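Local coordinates for protein mRNA export factor (PDB 4YXP) that regulates viral gene expression after infection, inhibiting cellular splicing, contributing to the shutoff of host protein synthesis and mediating nuclear export of viral intronless mRNAs, at the interface of chains A and B. Numbering follows the deposited sequence. Chains: chain A/B, mRNA export factor.

Contact 1: the interface of chains A and B. Residues chain A 42-43, 60-62, 99, 102-103, 106; chain B 253, 264-265.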
# COMPACT_ATOMS: atom_id res chain seq x y z
N PRO A 42 3.62 3.41 24.32
CA PRO A 42 4.57 2.62 23.54
C PRO A 42 6.04 2.89 23.88
O PRO A 42 6.88 2.00 23.71
CB PRO A 42 4.27 3.04 22.09
CG PRO A 42 3.70 4.40 22.21
CD PRO A 42 2.93 4.41 23.49
N PHE A 43 6.34 4.10 24.36
CA PHE A 43 7.72 4.44 24.72
C PHE A 43 8.09 3.88 26.10
O PHE A 43 9.25 3.90 26.48
CB PHE A 43 7.92 5.95 24.68
CG PHE A 43 8.11 6.49 23.29
CD1 PHE A 43 9.35 6.44 22.68
CD2 PHE A 43 7.04 7.04 22.59
CE1 PHE A 43 9.53 6.93 21.40
CE2 PHE A 43 7.22 7.54 21.31
CZ PHE A 43 8.46 7.48 20.71
N ALA A 60 7.48 14.24 21.56
CA ALA A 60 6.57 13.67 22.55
C ALA A 60 5.81 12.48 21.98
O ALA A 60 5.68 12.34 20.76
CB ALA A 60 5.60 14.72 23.05
N GLY A 61 5.30 11.63 22.86
CA GLY A 61 4.42 10.54 22.46
C GLY A 61 2.97 11.00 22.39
O GLY A 61 2.06 10.26 22.78
N GLN A 62 2.76 12.21 21.91
CA GLN A 62 1.42 12.78 21.76
C GLN A 62 0.91 12.57 20.34
O GLN A 62 -0.28 12.36 20.12
CB GLN A 62 1.44 14.27 22.12
CG GLN A 62 0.23 15.06 21.64
CD GLN A 62 0.49 15.78 20.32
OE1 GLN A 62 1.24 15.29 19.47
NE2 GLN A 62 -0.13 16.94 20.15
N ALA A 99 10.40 4.67 17.95
CA ALA A 99 9.93 5.63 16.95
C ALA A 99 9.94 5.02 15.55
O ALA A 99 8.99 5.22 14.78
CB ALA A 99 10.78 6.89 16.99
N MET A 102 7.05 2.57 15.00
CA MET A 102 5.78 3.28 14.87
C MET A 102 5.69 4.01 13.54
O MET A 102 4.66 3.93 12.85
CB MET A 102 5.61 4.26 16.04
CG MET A 102 5.48 3.57 17.39
SD MET A 102 5.43 4.72 18.78
CE MET A 102 3.80 5.44 18.53
N ARG A 103 6.76 4.71 13.17
CA ARG A 103 6.79 5.46 11.92
C ARG A 103 6.60 4.53 10.72
O ARG A 103 5.93 4.88 9.74
CB ARG A 103 8.10 6.23 11.78
CG ARG A 103 8.26 6.93 10.43
CD ARG A 103 9.55 7.76 10.35
NE ARG A 103 9.75 8.27 8.99
CZ ARG A 103 9.36 9.47 8.56
NH1 ARG A 103 8.74 10.32 9.37
NH2 ARG A 103 9.59 9.81 7.30
N VAL A 106 2.95 3.92 10.34
CA VAL A 106 2.27 5.13 9.86
C VAL A 106 2.44 5.27 8.36
O VAL A 106 1.47 5.48 7.64
CB VAL A 106 2.80 6.39 10.58
CG1 VAL A 106 2.18 7.66 9.97
CG2 VAL A 106 2.49 6.33 12.06
N LEU B 253 4.93 -4.21 19.07
CA LEU B 253 4.51 -2.85 18.76
C LEU B 253 3.97 -2.74 17.34
O LEU B 253 2.96 -2.09 17.08
CB LEU B 253 5.70 -1.89 18.96
CG LEU B 253 5.43 -0.39 19.12
CD1 LEU B 253 4.46 -0.11 20.25
CD2 LEU B 253 6.75 0.34 19.38
N VAL B 264 0.10 8.23 16.78
CA VAL B 264 0.63 8.56 18.10
C VAL B 264 1.96 9.31 17.94
O VAL B 264 2.17 10.35 18.57
CB VAL B 264 0.81 7.30 18.96
CG1 VAL B 264 1.49 7.63 20.29
CG2 VAL B 264 -0.54 6.63 19.20
N HIS B 265 2.84 8.78 17.10
CA HIS B 265 4.18 9.32 16.93
C HIS B 265 4.79 8.80 15.63
O HIS B 265 4.41 7.73 15.16
CB HIS B 265 5.05 8.92 18.13
CG HIS B 265 6.48 9.36 18.03
ND1 HIS B 265 6.97 10.47 18.69
CD2 HIS B 265 7.53 8.84 17.35
CE1 HIS B 265 8.26 10.61 18.43
NE2 HIS B 265 8.62 9.63 17.62

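Contact 2: the interface of chains A and B. Residues chain A 72, 75, 120, 228-230; chain B 271-274.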
# COMPACT_ATOMS: atom_id res chain seq x y z
N ARG A 72 4.86 22.26 9.86
CA ARG A 72 5.61 22.72 8.70
C ARG A 72 6.85 23.52 9.09
O ARG A 72 6.84 24.27 10.06
CB ARG A 72 4.71 23.59 7.81
CG ARG A 72 5.36 23.98 6.49
CD ARG A 72 4.34 24.56 5.52
NE ARG A 72 4.85 24.62 4.16
CZ ARG A 72 4.11 24.90 3.09
NH1 ARG A 72 2.81 25.15 3.22
NH2 ARG A 72 4.67 24.93 1.88
N TRP A 75 12.83 25.43 4.51
CA TRP A 75 14.14 24.81 4.32
C TRP A 75 15.17 25.46 5.25
O TRP A 75 16.02 24.77 5.82
CB TRP A 75 14.59 24.95 2.86
CG TRP A 75 16.03 24.61 2.62
CD1 TRP A 75 17.01 25.45 2.19
CD2 TRP A 75 16.66 23.33 2.80
NE1 TRP A 75 18.21 24.78 2.08
CE2 TRP A 75 18.01 23.47 2.46
CE3 TRP A 75 16.19 22.08 3.22
CZ2 TRP A 75 18.91 22.41 2.52
CZ3 TRP A 75 17.09 21.02 3.29
CH2 TRP A 75 18.44 21.20 2.94
N ASP A 120 9.11 13.39 0.56
CA ASP A 120 9.85 14.65 0.62
C ASP A 120 10.52 14.84 1.98
O ASP A 120 11.61 15.40 2.05
CB ASP A 120 8.92 15.82 0.32
CG ASP A 120 8.68 16.01 -1.17
OD1 ASP A 120 9.67 15.96 -1.94
OD2 ASP A 120 7.52 16.21 -1.57
N PRO A 228 13.21 20.60 -1.76
CA PRO A 228 12.13 20.07 -0.92
C PRO A 228 10.74 20.33 -1.51
O PRO A 228 10.41 21.47 -1.83
CB PRO A 228 12.32 20.82 0.40
CG PRO A 228 13.76 21.19 0.42
CD PRO A 228 14.12 21.47 -1.01
N GLY A 229 9.95 19.27 -1.63
CA GLY A 229 8.61 19.37 -2.21
C GLY A 229 8.51 18.85 -3.63
O GLY A 229 7.41 18.75 -4.19
N ALA A 230 9.65 18.50 -4.21
CA ALA A 230 9.71 18.08 -5.61
C ALA A 230 8.98 16.76 -5.87
O ALA A 230 8.38 16.59 -6.94
CB ALA A 230 11.16 17.97 -6.05
N CYS B 271 8.20 19.81 4.82
CA CYS B 271 9.00 20.83 4.15
C CYS B 271 8.74 20.83 2.65
O CYS B 271 9.11 19.90 1.94
CB CYS B 271 10.49 20.61 4.42
SG CYS B 271 11.53 21.98 3.88
N ASN B 272 8.09 21.90 2.19
CA ASN B 272 7.77 22.07 0.78
C ASN B 272 8.12 23.50 0.36
O ASN B 272 7.44 24.45 0.75
CB ASN B 272 6.29 21.78 0.53
CG ASN B 272 5.90 21.87 -0.93
OD1 ASN B 272 6.64 22.43 -1.75
ND2 ASN B 272 4.74 21.33 -1.27
N SER B 273 9.18 23.64 -0.43
CA SER B 273 9.65 24.95 -0.84
C SER B 273 9.03 25.43 -2.15
O SER B 273 9.32 26.54 -2.61
CB SER B 273 11.18 24.94 -0.99
OG SER B 273 11.81 24.49 0.19
N LEU B 274 8.19 24.60 -2.77
CA LEU B 274 7.73 24.87 -4.13
C LEU B 274 6.31 25.44 -4.20
O LEU B 274 6.02 26.26 -5.08
CB LEU B 274 7.81 23.59 -4.96
CG LEU B 274 9.20 22.95 -5.02
CD1 LEU B 274 9.19 21.69 -5.86
CD2 LEU B 274 10.25 23.93 -5.54
O HOH W 1 7.68 24.22 3.68
O HOH W 2 11.30 26.39 2.36

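Contact 1: the interface of chains A and B
B:His265 and B:Val264, in the C-terminal tail of chain B, bury the most surface here, and both press against A:Met102 of helix 93-109. The imidazole of B:His265 leaves its backbone with CG anti to the N (chi1 177°), which carries the ring away from the tail and in among chain A groups. The phenyl ring of A:Phe43 stands upright on one face of it, the planes 80° apart, with its tip CZ 3.6 Å above the imidazole plane and over the ring centre. The methyl CB of A:Ala99 comes to 3.5 Å from NE2, obliquely, from the side on which A:Phe43 stands; a small residue suits this point on the helix because it lets the ring come close to the backbone. The N-H of ND1 reaches the carbonyl O of A:Ala60 at 3.1 Å in a nearly straight hydrogen bond. The acceptor lies in the imidazole plane, whereas ND1 stands well above the carbonyl plane rather than on a lone pair. This bond and the phenyl tip together should fix the rotation of the ring, and donation from ND1 to a carbonyl, which can only accept, implies a hydrogen on that nitrogen.

A:Met102 works through its methyl end. The chain runs out extended and then bends at chi3 (71°), bringing CE to 3.5 Å from CB of B:Val264 and 3.7 Å from CB of B:His265. A flexible thioether can shape itself to the beta-branched valine, whose CG1 also lies near the carbonyl O of A:Gly61. Further back along the same side chain, CG meets CD2 of B:Leu253, from helix 249-259. The other leucine methyl, CD1, touches CB of A:Pro42 at 3.7 Å, so its two branches bridge two parts of chain A. The patch pins the start of the C-terminal segment important for homodimerization onto the partner; apolar packing probably supplies most of the grip, and the histidine bond may set the orientation.

Contact 2: the interface of chains A and B
The guanidinium of A:Arg72 meets chain B with its edge: the backbone carbonyl O of B:Asn272 and water 1 both lie in its plane. NH2 gives a hydrogen bond of 3.0 Å to that O, approaching in the carbonyl plane on a lone pair. An arginine suits the place because its long chain, extended from CG to NE, brings NH2 to the carbonyl and NE to the bridging water. NE meets water 1 at 2.9 Å, and the same water contacts both N and O of B:Asn272, so direct and bridged links hold one residue's backbone.

The amide plane of B:Asn272 is turned 39° from the guanidinium. Its OD1 serves its own chain, accepting from N of B:Leu274 at 2.9 Å, which probably helps to hold the bend of the tail there, while CA of A:Gly229 packs close by.

A:Pro228 lies against the residues on either side of B:Asn272. Proline suits the place by setting a rigid, apolar ring beside a carbonyl that can still accept. That carbonyl O accepts from N of B:Ser273 at 2.9 Å, the donor rising 47° out of the carbonyl plane. Its CB meets SG of B:Cys271 at 3.7 Å; the sulfur, anti to its backbone N (chi1 -170°), also approaches the start of helix 75-91 at A:Trp75. There, N of A:Trp75 is joined through water 2 to the hydroxyl OG of B:Ser273, a small polar side chain suited to a water bridge. Beyond it, CD1 of B:Leu274 packs at 3.7 Å on CA of A:Ala230, where the small residue at the start of helix 230-241 admits the leucine methyl. Backbone bonds, water bridges and small apolar contacts dock the C-terminal end of chain B on chain A, fastening the tail of the intertwined homodimer.

In contact 1 and contact 2 the centres of the C-alpha atoms lie about 24 Å apart and no residue is shared, but on chain B the same C-terminal tail runs through both, residues 264-265 at the first and 271-274 at the second. Contact 1 adds helix 249-259 of chain B. Chain A offers different elements to each: helix 93-109 and loops at contact 1, and the loops leading into helices 75-91 and 230-241, with the starts of those helices, at contact 2. The tail is therefore held at two separated points along the partner. With the twin contacts of the chain A tail, this reciprocal embrace intertwines the homodimer.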